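Local coordinates for protein DyP2 (Amycolatopsis sp. ATCC 39116, PDB 4G2C) that is a heme peroxidase of the dye-decolorizing (DyP) family, from a lignin-reactive bacterium, that probably oxidises dyes and other substrates and also binds manganese(II), at residues L202-A205 and G211-H214; F273-Q278 and Q378-R383; D219-P224 and V309-D314. All blocks are in the same frame, centred on the assembly; numbering follows the deposited sequence.

Contact 1. Residues L202-A205 and G211-H214; sequences LGLA and GIEH. With HEM (protoporphyrin IX containing Fe), chain C.
L204 and I212 face each other where strand 193-205 turns back into strand 211-212, and one direct backbone bond joins them: I212 N gives its hydrogen to L204 O at 2.9 Å. The same oxygen also takes a CA-H...O approach from G211, so two donors of unequal strength share one carbonyl. The return bond is missing; water 2 stands in its place, accepting from L204 N at 2.8 Å and hydrogen-bonded to I212 O. A second water joins L202 O to H214 NE2, which also has a weak bond to Y380 O.

The apolar part lies on the face that carries L204 and I212. L204 CB packs on I212 CG1 at 3.5 Å. With CG anti to its own carbonyl carbon (chi1 -53°), L204 sends CD1 over one face of the H214 imidazole, a CH-pi contact 3.7 Å from the ring centroid. On the heme side, E213 OE2 accepts from F215 N and lies 3.5 Å from the porphyrin methyl CMB.

This end of the hairpin is only loosely paired: water carries part of its pairing, while a leucine and an imidazole close one side and E213 reaches the heme pocket on the other.

Contact 2. Residues F273-Q278 and Q378-R383; sequences FRKLEQ and QTYGRR. With HEM (protoporphyrin IX containing Fe), chain C.
Y380 lays its ring against the K275 side chain, the L276 carbonyl O and E277 CA and CB, and nearly everything in this contact is built round that one phenol. K275 CE sits over one ring face, 4.1 Å from the centroid, in a CH-pi contact; the lysine chain crosses the ring at about a right angle. CG anti to the backbone N (chi1 -168°) directs that chain at the ring, and later torsions near 180° keep it extended. NZ is too far for more than a weak cation-pi attraction, and its charge is met instead by salt bridges to E157 and E199. At the phenol end, Y380 OH touches E277 CA at 3.3 Å and shares water 3 with E277 OE2. That water lies in the ring plane, 2.9 Å from Y380 OH, and donates to the carboxylate oxygen, which D400 N also holds. Cut back to an alanine, Y380 would probably leave the K275 methylenes without aromatic cover and water 3 without its phenol partner.

Farther out, L276 CD1 reaches the heme vinyl at 3.8 Å from CAB, and Q278 NE2 approaches the methyl CMB. The axes of segments 273-278 and 378-380 approach to 8.7 Å, their directions 51° apart, without hydrogen bonds between them: both strands pair antiparallel with strand 402-409, and Y380 also packs on its L404, while strand 474-484 borders 267-278 with K477 beside K275 and E277.

Contact 3. Residues D219-P224 and V309-D314; sequences DGRSQP and VGRFED. With MN (manganese (II) ion), chain D; HEM (protoporphyrin IX containing Fe), chain C.
R221 and R311 meet by their long side chains beside a heme propionate, with R221 CG 3.7 Å from R311 NH2. R221 CB stands over one face of the R311 guanidinium, offset toward its rim, and the two chains cross at about a right angle. R311 reaches this place by running extended from CG to NE, with CG anti to its carbonyl carbon (chi1 -64°).

The polar ends are held elsewhere. R311 NH1 donates to G331 O and G315 O, while R221 gives NE to V330 O and pairs NH1 with E234. R221 NE and R311 NH1 lie 5.5 Å apart, and the two guanidinium planes are tilted 28° to each other.

Hydrogen bonds to the heme come from the 219-224 loop. A chi1 of 180° turns S222 OG to O1D of one propionate, to which it donates at 2.6 Å. The other propionate is met by backbone: S222 N makes a weak bond to O1A at 3.3 Å, and R221 N lies 2.6 Å from O2A, an oxygen whose modelled place is less sure. R311 NE comes within 3.8 Å of O1A without a bond, and V309 CG1 packs on the methyl CMA.

Metal binding belongs to the far end of the second segment. E313 OE2 binds the manganese at 2.2 Å, its other oxygen standing well back, so the carboxylate is monodentate; water 4 and E287 are further ligands.

The D219-G220 pair ends a GxxDG sequence, the signature of DyP peroxidases, and the loop carrying it contacts both propionates, firmly at O1D and less surely at the other. The R311 guanidinium is likely to steady the nearby carboxylate electrostatically, and the 309-314 segment, within a few residues, places V309 and R311 at the heme and E313 at the manganese.

The three contacts are neighbours round one heme, and each touches it. Contacts 1 and 2 have centres about 10 Å apart and are joined by two probable hydrogen bonds, L202 O to T379 OG1 at 2.5 Å and E213 OE2 to Q278 NE2 at 2.6 Å, the latter beside the porphyrin methyl CMB. Contact 1 runs on into contact 3, about 12 Å away between centres, through a probable hydrogen bond, G211 O to D219 N at 3.0 Å. Contacts 2 and 3 do not touch; their centres lie about 17 Å apart. The hairpin end therefore mediates between the sheet strands at the vinyl side and the loops that hold the propionates and lead to the manganese.

Contact 1. Residues L202-A205 and G211-H214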
loop_
_atom_site.group_PDB
_atom_site.type_symbol
_atom_site.label_atom_id
_atom_site.label_comp_id
_atom_site.label_asym_id
_atom_site.label_seq_id
_atom_site.Cartn_x
_atom_site.Cartn_y
_atom_site.Cartn_z
ATOM N N LEU A 202 -2.347 8.420 11.128
ATOM C CA LEU A 202 -1.426 9.469 11.542
ATOM C C LEU A 202 -0.078 9.142 10.927
ATOM O O LEU A 202 0.522 8.105 11.247
ATOM C CB LEU A 202 -1.320 9.521 13.068
ATOM C CG LEU A 202 -0.299 10.513 13.627
ATOM C CD1 LEU A 202 -0.783 11.955 13.449
ATOM C CD2 LEU A 202 0.044 10.203 15.093
ATOM N N GLY A 203 0.371 9.996 10.012
ATOM C CA GLY A 203 1.629 9.766 9.323
ATOM C C GLY A 203 2.842 9.899 10.224
ATOM O O GLY A 203 2.873 10.755 11.102
ATOM N N LEU A 204 3.843 9.048 10.011
ATOM C CA LEU A 204 5.101 9.130 10.752
ATOM C C LEU A 204 6.256 9.494 9.831
ATOM O O LEU A 204 6.328 9.033 8.691
ATOM C CB LEU A 204 5.447 7.785 11.387
ATOM C CG LEU A 204 4.469 7.027 12.277
ATOM C CD1 LEU A 204 5.067 5.647 12.597
ATOM C CD2 LEU A 204 4.190 7.813 13.545
ATOM N N ALA A 205 7.181 10.291 10.332
ATOM C CA ALA A 205 8.362 10.653 9.557
ATOM C C ALA A 205 9.632 10.517 10.394
ATOM O O ALA A 205 9.590 10.633 11.622
ATOM C CB ALA A 205 8.232 12.088 9.019
ATOM N N GLY A 211 8.746 9.376 5.225
ATOM C CA GLY A 211 7.700 8.643 5.925
ATOM C C GLY A 211 8.132 7.250 6.347
ATOM O O GLY A 211 8.821 6.561 5.602
ATOM N N ILE A 212 7.724 6.819 7.534
ATOM C CA ILE A 212 8.100 5.486 8.023
ATOM C C ILE A 212 6.917 4.714 8.580
ATOM O O ILE A 212 5.876 5.299 8.879
ATOM C CB ILE A 212 9.119 5.575 9.153
ATOM C CG1 ILE A 212 8.507 6.336 10.343
ATOM C CG2 ILE A 212 10.406 6.215 8.647
ATOM C CD1 ILE A 212 9.418 6.397 11.580
ATOM N N GLU A 213 7.074 3.399 8.720
ATOM C CA GLU A 213 6.064 2.608 9.432
ATOM C C GLU A 213 6.555 2.289 10.848
ATOM O O GLU A 213 7.669 2.663 11.216
ATOM C CB GLU A 213 5.675 1.350 8.660
ATOM C CG GLU A 213 6.857 0.499 8.255
ATOM C CD GLU A 213 7.582 -0.081 9.453
ATOM O OE1 GLU A 213 8.812 0.127 9.556
ATOM O OE2 GLU A 213 6.918 -0.748 10.291
ATOM N N HIS A 214 5.736 1.610 11.641
ATOM C CA HIS A 214 6.030 1.493 13.076
ATOM C C HIS A 214 7.300 0.733 13.451
ATOM O O HIS A 214 7.857 0.968 14.517
ATOM C CB HIS A 214 4.807 1.023 13.868
ATOM C CG HIS A 214 3.799 2.116 14.082
ATOM N ND1 HIS A 214 4.022 3.172 14.941
ATOM C CD2 HIS A 214 2.592 2.346 13.509
ATOM C CE1 HIS A 214 2.989 3.997 14.902
ATOM N NE2 HIS A 214 2.109 3.521 14.037
HETATM C CHA HEM C . 7.743 -1.915 0.473
HETATM C CHB HEM C . 6.754 -2.371 5.210
HETATM C CHC HEM C . 2.522 -4.522 4.180
HETATM C CHD HEM C . 3.877 -4.769 -0.459
HETATM C C1A HEM C . 7.840 -1.833 1.841
HETATM C C2A HEM C . 8.925 -1.206 2.568
HETATM C C3A HEM C . 8.642 -1.331 3.871
HETATM C C4A HEM C . 7.379 -2.035 4.013
HETATM C CMA HEM C . 9.500 -0.821 5.041
HETATM C CAA HEM C . 10.160 -0.523 1.917
HETATM C CBA HEM C . 9.806 0.922 1.548
HETATM C CGA HEM C . 9.150 1.017 0.190
HETATM O O1A HEM C . 9.710 0.526 -0.808
HETATM O O2A HEM C . 8.048 1.593 0.083
HETATM C C1B HEM C . 5.528 -3.000 5.372
HETATM C C2B HEM C . 4.836 -3.302 6.625
HETATM C C3B HEM C . 3.666 -3.895 6.317
HETATM C C4B HEM C . 3.565 -3.973 4.881
HETATM C CMB HEM C . 5.390 -3.003 8.041
HETATM C CAB HEM C . 2.548 -4.400 7.257
HETATM C CBB HEM C . 2.445 -3.946 8.508
HETATM C C1C HEM C . 2.559 -4.846 2.842
HETATM C C2C HEM C . 1.607 -5.693 2.143
HETATM C C3C HEM C . 1.980 -5.742 0.854
HETATM C C4C HEM C . 3.176 -4.936 0.706
HETATM C CMC HEM C . 0.361 -6.376 2.777
HETATM C CAC HEM C . 1.314 -6.543 -0.291
HETATM C CBC HEM C . 0.517 -7.593 -0.038
HETATM C C1D HEM C . 4.996 -3.986 -0.646
HETATM C C2D HEM C . 5.548 -3.665 -1.936
HETATM C C3D HEM C . 6.734 -2.764 -1.625
HETATM C C4D HEM C . 6.797 -2.645 -0.202
HETATM C CMD HEM C . 5.030 -4.122 -3.310
HETATM C CAD HEM C . 7.709 -2.139 -2.602
HETATM C CBD HEM C . 8.607 -3.287 -3.016
HETATM C CGD HEM C . 9.477 -2.710 -4.097
HETATM O O1D HEM C . 8.909 -2.205 -5.101
HETATM O O2D HEM C . 10.724 -2.721 -3.911
HETATM N NA HEM C . 6.919 -2.316 2.742
HETATM N NB HEM C . 4.713 -3.424 4.341
HETATM N NC HEM C . 3.506 -4.402 1.933
HETATM N ND HEM C . 5.759 -3.368 0.339
HETATM FE FE HEM C . 5.329 -3.529 2.429
HETATM O O HOH W 1 0.562 6.111 13.520
HETATM O O HOH W 2 3.729 6.820 8.238
#

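Contact 2. Residues F273-Q278 and Q378-R383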
loop_
_atom_site.group_PDB
_atom_site.type_symbol
_atom_site.label_atom_id
_atom_site.label_comp_id
_atom_site.label_asym_id
_atom_site.label_seq_id
_atom_site.Cartn_x
_atom_site.Cartn_y
_atom_site.Cartn_z
ATOM N N PHE A 273 -8.564 -2.339 1.562
ATOM C CA PHE A 273 -8.316 -1.807 2.907
ATOM C C PHE A 273 -8.105 -2.965 3.879
ATOM O O PHE A 273 -8.958 -3.849 3.988
ATOM C CB PHE A 273 -9.473 -0.917 3.394
ATOM C CG PHE A 273 -9.194 -0.242 4.709
ATOM C CD1 PHE A 273 -9.237 -0.961 5.894
ATOM C CD2 PHE A 273 -8.854 1.101 4.762
ATOM C CE1 PHE A 273 -8.952 -0.350 7.114
ATOM C CE2 PHE A 273 -8.572 1.720 5.974
ATOM C CZ PHE A 273 -8.624 0.990 7.148
ATOM N N ARG A 274 -6.960 -2.977 4.562
ATOM C CA ARG A 274 -6.660 -3.999 5.572
ATOM C C ARG A 274 -5.962 -3.362 6.788
ATOM O O ARG A 274 -4.899 -2.749 6.647
ATOM C CB ARG A 274 -5.741 -5.084 4.997
ATOM C CG ARG A 274 -6.409 -6.191 4.192
ATOM C CD ARG A 274 -5.393 -6.929 3.296
ATOM N NE ARG A 274 -4.564 -7.894 4.027
ATOM C CZ ARG A 274 -4.962 -9.134 4.300
ATOM N NH1 ARG A 274 -6.158 -9.529 3.900
ATOM N NH2 ARG A 274 -4.180 -9.979 4.965
ATOM N N LYS A 275 -6.548 -3.521 7.976
ATOM C CA LYS A 275 -5.954 -2.986 9.206
ATOM C C LYS A 275 -4.964 -4.003 9.735
ATOM O O LYS A 275 -5.342 -5.132 10.076
ATOM C CB LYS A 275 -7.030 -2.706 10.266
ATOM C CG LYS A 275 -6.548 -1.890 11.466
ATOM C CD LYS A 275 -7.630 -1.791 12.534
ATOM C CE LYS A 275 -7.208 -0.877 13.687
ATOM N NZ LYS A 275 -8.311 -0.577 14.650
ATOM N N LEU A 276 -3.692 -3.607 9.777
ATOM C CA LEU A 276 -2.613 -4.523 10.125
ATOM C C LEU A 276 -1.941 -4.041 11.398
ATOM O O LEU A 276 -1.304 -2.986 11.425
ATOM C CB LEU A 276 -1.583 -4.610 8.985
ATOM C CG LEU A 276 -2.169 -4.939 7.608
ATOM C CD1 LEU A 276 -1.113 -4.862 6.506
ATOM C CD2 LEU A 276 -2.833 -6.315 7.606
ATOM N N GLU A 277 -2.084 -4.815 12.459
ATOM C CA GLU A 277 -1.478 -4.440 13.720
ATOM C C GLU A 277 -0.018 -4.851 13.739
ATOM O O GLU A 277 0.336 -5.967 13.344
ATOM C CB GLU A 277 -2.227 -5.069 14.896
ATOM C CG GLU A 277 -1.850 -4.451 16.243
ATOM C CD GLU A 277 -2.555 -5.127 17.397
ATOM O OE1 GLU A 277 -2.199 -6.282 17.713
ATOM O OE2 GLU A 277 -3.467 -4.505 17.979
ATOM N N GLN A 278 0.824 -3.939 14.207
ATOM C CA GLN A 278 2.259 -4.169 14.315
ATOM C C GLN A 278 2.726 -4.311 15.775
ATOM O O GLN A 278 2.686 -3.351 16.541
ATOM C CB GLN A 278 3.004 -2.998 13.678
ATOM C CG GLN A 278 2.761 -2.826 12.177
ATOM C CD GLN A 278 3.621 -1.713 11.596
ATOM O OE1 GLN A 278 3.162 -0.580 11.420
ATOM N NE2 GLN A 278 4.872 -2.026 11.309
ATOM N N GLN A 378 -1.587 4.243 5.317
ATOM C CA GLN A 378 -1.188 5.211 6.331
ATOM C C GLN A 378 -1.093 4.499 7.666
ATOM O O GLN A 378 -1.898 3.602 7.955
ATOM C CB GLN A 378 -2.167 6.390 6.392
ATOM C CG GLN A 378 -1.754 7.541 7.317
ATOM C CD GLN A 378 -0.352 8.055 7.055
ATOM O OE1 GLN A 378 0.629 7.407 7.412
ATOM N NE2 GLN A 378 -0.250 9.225 6.434
ATOM N N THR A 379 -0.079 4.856 8.456
ATOM C CA THR A 379 0.061 4.286 9.799
ATOM C C THR A 379 -1.065 4.713 10.749
ATOM O O THR A 379 -1.685 5.766 10.582
ATOM C CB THR A 379 1.406 4.678 10.440
ATOM O OG1 THR A 379 1.659 6.075 10.221
ATOM C CG2 THR A 379 2.540 3.857 9.837
ATOM N N TYR A 380 -1.318 3.900 11.760
ATOM C CA TYR A 380 -2.239 4.311 12.808
ATOM C C TYR A 380 -1.673 4.051 14.198
ATOM O O TYR A 380 -0.778 3.220 14.380
ATOM C CB TYR A 380 -3.574 3.594 12.659
ATOM C CG TYR A 380 -3.537 2.139 13.049
ATOM C CD1 TYR A 380 -3.778 1.747 14.366
ATOM C CD2 TYR A 380 -3.269 1.146 12.105
ATOM C CE1 TYR A 380 -3.756 0.401 14.731
ATOM C CE2 TYR A 380 -3.251 -0.199 12.460
ATOM C CZ TYR A 380 -3.496 -0.563 13.776
ATOM O OH TYR A 380 -3.479 -1.892 14.147
ATOM N N GLY A 381 -2.226 4.756 15.179
ATOM C CA GLY A 381 -1.832 4.586 16.561
ATOM C C GLY A 381 -0.940 5.717 17.053
ATOM O O GLY A 381 -0.277 6.401 16.271
ATOM N N ARG A 382 -0.927 5.926 18.362
ATOM C CA ARG A 382 -0.002 6.890 18.938
ATOM C C ARG A 382 0.945 6.156 19.863
ATOM O O ARG A 382 0.565 5.190 20.517
ATOM C CB ARG A 382 -0.743 8.004 19.681
ATOM C CG ARG A 382 -1.542 8.944 18.779
ATOM C CD ARG A 382 -2.044 10.152 19.564
ATOM N NE ARG A 382 -2.521 11.235 18.704
ATOM C CZ ARG A 382 -1.736 12.174 18.177
ATOM N NH1 ARG A 382 -0.423 12.161 18.408
ATOM N NH2 ARG A 382 -2.261 13.125 17.410
ATOM N N ARG A 383 2.192 6.595 19.890
ATOM C CA ARG A 383 3.164 6.011 20.798
ATOM C C ARG A 383 3.976 7.117 21.450
ATOM O O ARG A 383 3.928 8.273 21.019
ATOM C CB ARG A 383 4.080 5.060 20.045
ATOM C CG ARG A 383 4.739 5.703 18.854
ATOM C CD ARG A 383 5.187 4.636 17.890
ATOM N NE ARG A 383 6.382 3.927 18.339
ATOM C CZ ARG A 383 7.002 3.019 17.594
ATOM N NH1 ARG A 383 6.504 2.713 16.394
ATOM N NH2 ARG A 383 8.095 2.409 18.045
HETATM C CHA HEM C . 7.743 -1.915 0.473
HETATM C CHB HEM C . 6.754 -2.371 5.210
HETATM C CHC HEM C . 2.522 -4.522 4.180
HETATM C CHD HEM C . 3.877 -4.769 -0.459
HETATM C C1A HEM C . 7.840 -1.833 1.841
HETATM C C2A HEM C . 8.925 -1.206 2.568
HETATM C C3A HEM C . 8.642 -1.331 3.871
HETATM C C4A HEM C . 7.379 -2.035 4.013
HETATM C CMA HEM C . 9.500 -0.821 5.041
HETATM C CAA HEM C . 10.160 -0.523 1.917
HETATM C CBA HEM C . 9.806 0.922 1.548
HETATM C CGA HEM C . 9.150 1.017 0.190
HETATM O O1A HEM C . 9.710 0.526 -0.808
HETATM O O2A HEM C . 8.048 1.593 0.083
HETATM C C1B HEM C . 5.528 -3.000 5.372
HETATM C C2B HEM C . 4.836 -3.302 6.625
HETATM C C3B HEM C . 3.666 -3.895 6.317
HETATM C C4B HEM C . 3.565 -3.973 4.881
HETATM C CMB HEM C . 5.390 -3.003 8.041
HETATM C CAB HEM C . 2.548 -4.400 7.257
HETATM C CBB HEM C . 2.445 -3.946 8.508
HETATM C C1C HEM C . 2.559 -4.846 2.842
HETATM C C2C HEM C . 1.607 -5.693 2.143
HETATM C C3C HEM C . 1.980 -5.742 0.854
HETATM C C4C HEM C . 3.176 -4.936 0.706
HETATM C CMC HEM C . 0.361 -6.376 2.777
HETATM C CAC HEM C . 1.314 -6.543 -0.291
HETATM C CBC HEM C . 0.517 -7.593 -0.038
HETATM C C1D HEM C . 4.996 -3.986 -0.646
HETATM C C2D HEM C . 5.548 -3.665 -1.936
HETATM C C3D HEM C . 6.734 -2.764 -1.625
HETATM C C4D HEM C . 6.797 -2.645 -0.202
HETATM C CMD HEM C . 5.030 -4.122 -3.310
HETATM C CAD HEM C . 7.709 -2.139 -2.602
HETATM C CBD HEM C . 8.607 -3.287 -3.016
HETATM C CGD HEM C . 9.477 -2.710 -4.097
HETATM O O1D HEM C . 8.909 -2.205 -5.101
HETATM O O2D HEM C . 10.724 -2.721 -3.911
HETATM N NA HEM C . 6.919 -2.316 2.742
HETATM N NB HEM C . 4.713 -3.424 4.341
HETATM N NC HEM C . 3.506 -4.402 1.933
HETATM N ND HEM C . 5.759 -3.368 0.339
HETATM FE FE HEM C . 5.329 -3.529 2.429
HETATM O O HOH W 3 -4.424 -2.382 16.802
#

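Contact 3. Residues D219-P224 and V309-D314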
loop_
_atom_site.group_PDB
_atom_site.type_symbol
_atom_site.label_atom_id
_atom_site.label_comp_id
_atom_site.label_asym_id
_atom_site.label_seq_id
_atom_site.Cartn_x
_atom_site.Cartn_y
_atom_site.Cartn_z
ATOM N N ASP A 219 8.893 3.783 4.545
ATOM C CA ASP A 219 7.931 2.960 3.844
ATOM C C ASP A 219 7.354 3.761 2.686
ATOM O O ASP A 219 7.365 4.988 2.710
ATOM C CB ASP A 219 6.861 2.422 4.811
ATOM C CG ASP A 219 5.903 3.496 5.291
ATOM O OD1 ASP A 219 6.245 4.695 5.222
ATOM O OD2 ASP A 219 4.791 3.143 5.736
ATOM N N GLY A 220 6.890 3.086 1.650
ATOM C CA GLY A 220 6.351 3.801 0.500
ATOM C C GLY A 220 7.348 4.581 -0.342
ATOM O O GLY A 220 7.031 5.659 -0.832
ATOM N N ARG A 221 8.547 4.040 -0.533
ATOM C CA ARG A 221 9.523 4.640 -1.445
ATOM C C ARG A 221 9.262 4.194 -2.889
ATOM O O ARG A 221 9.301 4.991 -3.828
ATOM C CB ARG A 221 10.950 4.237 -1.038
ATOM C CG ARG A 221 12.026 4.645 -2.051
ATOM C CD ARG A 221 12.063 6.162 -2.223
ATOM N NE ARG A 221 13.071 6.611 -3.184
ATOM C CZ ARG A 221 12.856 6.740 -4.486
ATOM N NH1 ARG A 221 11.678 6.425 -4.999
ATOM N NH2 ARG A 221 13.823 7.177 -5.281
ATOM N N SER A 222 9.009 2.905 -3.052
ATOM C CA SER A 222 8.926 2.299 -4.372
ATOM C C SER A 222 7.485 2.200 -4.831
ATOM O O SER A 222 6.725 1.365 -4.338
ATOM C CB SER A 222 9.544 0.898 -4.343
ATOM O OG SER A 222 9.484 0.285 -5.622
ATOM N N GLN A 223 7.122 3.054 -5.778
ATOM C CA GLN A 223 5.768 3.145 -6.297
ATOM C C GLN A 223 5.779 3.012 -7.811
ATOM O O GLN A 223 6.671 3.546 -8.471
ATOM C CB GLN A 223 5.164 4.512 -5.936
ATOM C CG GLN A 223 4.904 4.736 -4.444
ATOM C CD GLN A 223 3.656 4.011 -3.951
ATOM O OE1 GLN A 223 3.025 3.248 -4.694
ATOM N NE2 GLN A 223 3.294 4.249 -2.694
ATOM N N PRO A 224 4.770 2.320 -8.372
ATOM C CA PRO A 224 4.513 2.387 -9.819
ATOM C C PRO A 224 4.162 3.820 -10.223
ATOM O O PRO A 224 3.347 4.449 -9.556
ATOM C CB PRO A 224 3.291 1.481 -10.000
ATOM C CG PRO A 224 2.596 1.507 -8.653
ATOM C CD PRO A 224 3.737 1.551 -7.658
ATOM N N VAL A 309 13.575 -6.820 5.990
ATOM C CA VAL A 309 12.847 -5.849 5.193
ATOM C C VAL A 309 13.415 -5.696 3.764
ATOM O O VAL A 309 12.660 -5.574 2.808
ATOM C CB VAL A 309 12.830 -4.501 5.920
ATOM C CG1 VAL A 309 12.307 -3.409 4.999
ATOM C CG2 VAL A 309 11.978 -4.628 7.195
ATOM N N GLY A 310 14.741 -5.725 3.637
ATOM C CA GLY A 310 15.388 -5.554 2.351
ATOM C C GLY A 310 15.974 -4.165 2.239
ATOM O O GLY A 310 16.619 -3.818 1.249
ATOM N N ARG A 311 15.700 -3.353 3.258
ATOM C CA ARG A 311 16.322 -2.043 3.409
ATOM C C ARG A 311 16.632 -1.824 4.890
ATOM O O ARG A 311 15.976 -2.391 5.753
ATOM C CB ARG A 311 15.393 -0.927 2.944
ATOM C CG ARG A 311 15.003 -0.896 1.474
ATOM C CD ARG A 311 13.942 0.229 1.236
ATOM N NE ARG A 311 13.475 0.336 -0.150
ATOM C CZ ARG A 311 13.947 1.200 -1.049
ATOM N NH1 ARG A 311 14.907 2.073 -0.717
ATOM N NH2 ARG A 311 13.447 1.205 -2.283
ATOM N N PHE A 312 17.639 -1.012 5.177
ATOM C CA PHE A 312 17.854 -0.502 6.529
ATOM C C PHE A 312 16.750 0.499 6.879
ATOM O O PHE A 312 16.010 0.968 6.012
ATOM C CB PHE A 312 19.233 0.170 6.636
ATOM C CG PHE A 312 20.369 -0.785 6.456
ATOM C CD1 PHE A 312 20.876 -1.489 7.537
ATOM C CD2 PHE A 312 20.901 -1.022 5.198
ATOM C CE1 PHE A 312 21.914 -2.383 7.369
ATOM C CE2 PHE A 312 21.931 -1.918 5.022
ATOM C CZ PHE A 312 22.441 -2.601 6.110
ATOM N N GLU A 313 16.638 0.838 8.150
ATOM C CA GLU A 313 15.620 1.796 8.554
ATOM C C GLU A 313 15.574 3.077 7.716
ATOM O O GLU A 313 14.492 3.673 7.550
ATOM C CB GLU A 313 15.712 2.085 10.049
ATOM C CG GLU A 313 15.071 0.969 10.853
ATOM C CD GLU A 313 15.711 0.775 12.209
ATOM O OE1 GLU A 313 15.668 1.725 13.031
ATOM O OE2 GLU A 313 16.262 -0.337 12.444
ATOM N N ASP A 314 16.708 3.446 7.119
ATOM C CA ASP A 314 16.854 4.783 6.531
ATOM C C ASP A 314 16.471 5.105 5.063
ATOM O O ASP A 314 16.756 6.208 4.639
ATOM C CB ASP A 314 18.240 5.391 6.834
ATOM C CG ASP A 314 19.330 4.804 5.978
ATOM O OD1 ASP A 314 19.117 3.690 5.469
ATOM O OD2 ASP A 314 20.396 5.449 5.817
HETATM MN MN MN D . 17.126 -2.111 13.469
HETATM C CHA HEM C . 7.743 -1.915 0.473
HETATM C CHB HEM C . 6.754 -2.371 5.210
HETATM C CHC HEM C . 2.522 -4.522 4.180
HETATM C CHD HEM C . 3.877 -4.769 -0.459
HETATM C C1A HEM C . 7.840 -1.833 1.841
HETATM C C2A HEM C . 8.925 -1.206 2.568
HETATM C C3A HEM C . 8.642 -1.331 3.871
HETATM C C4A HEM C . 7.379 -2.035 4.013
HETATM C CMA HEM C . 9.500 -0.821 5.041
HETATM C CAA HEM C . 10.160 -0.523 1.917
HETATM C CBA HEM C . 9.806 0.922 1.548
HETATM C CGA HEM C . 9.150 1.017 0.190
HETATM O O1A HEM C . 9.710 0.526 -0.808
HETATM O O2A HEM C . 8.048 1.593 0.083
HETATM C C1B HEM C . 5.528 -3.000 5.372
HETATM C C2B HEM C . 4.836 -3.302 6.625
HETATM C C3B HEM C . 3.666 -3.895 6.317
HETATM C C4B HEM C . 3.565 -3.973 4.881
HETATM C CMB HEM C . 5.390 -3.003 8.041
HETATM C CAB HEM C . 2.548 -4.400 7.257
HETATM C CBB HEM C . 2.445 -3.946 8.508
HETATM C C1C HEM C . 2.559 -4.846 2.842
HETATM C C2C HEM C . 1.607 -5.693 2.143
HETATM C C3C HEM C . 1.980 -5.742 0.854
HETATM C C4C HEM C . 3.176 -4.936 0.706
HETATM C CMC HEM C . 0.361 -6.376 2.777
HETATM C CAC HEM C . 1.314 -6.543 -0.291
HETATM C CBC HEM C . 0.517 -7.593 -0.038
HETATM C C1D HEM C . 4.996 -3.986 -0.646
HETATM C C2D HEM C . 5.548 -3.665 -1.936
HETATM C C3D HEM C . 6.734 -2.764 -1.625
HETATM C C4D HEM C . 6.797 -2.645 -0.202
HETATM C CMD HEM C . 5.030 -4.122 -3.310
HETATM C CAD HEM C . 7.709 -2.139 -2.602
HETATM C CBD HEM C . 8.607 -3.287 -3.016
HETATM C CGD HEM C . 9.477 -2.710 -4.097
HETATM O O1D HEM C . 8.909 -2.205 -5.101
HETATM O O2D HEM C . 10.724 -2.721 -3.911
HETATM N NA HEM C . 6.919 -2.316 2.742
HETATM N NB HEM C . 4.713 -3.424 4.341
HETATM N NC HEM C . 3.506 -4.402 1.933
HETATM N ND HEM C . 5.759 -3.368 0.339
HETATM FE FE HEM C . 5.329 -3.529 2.429
HETATM O O HOH W 4 17.742 -2.345 11.247
#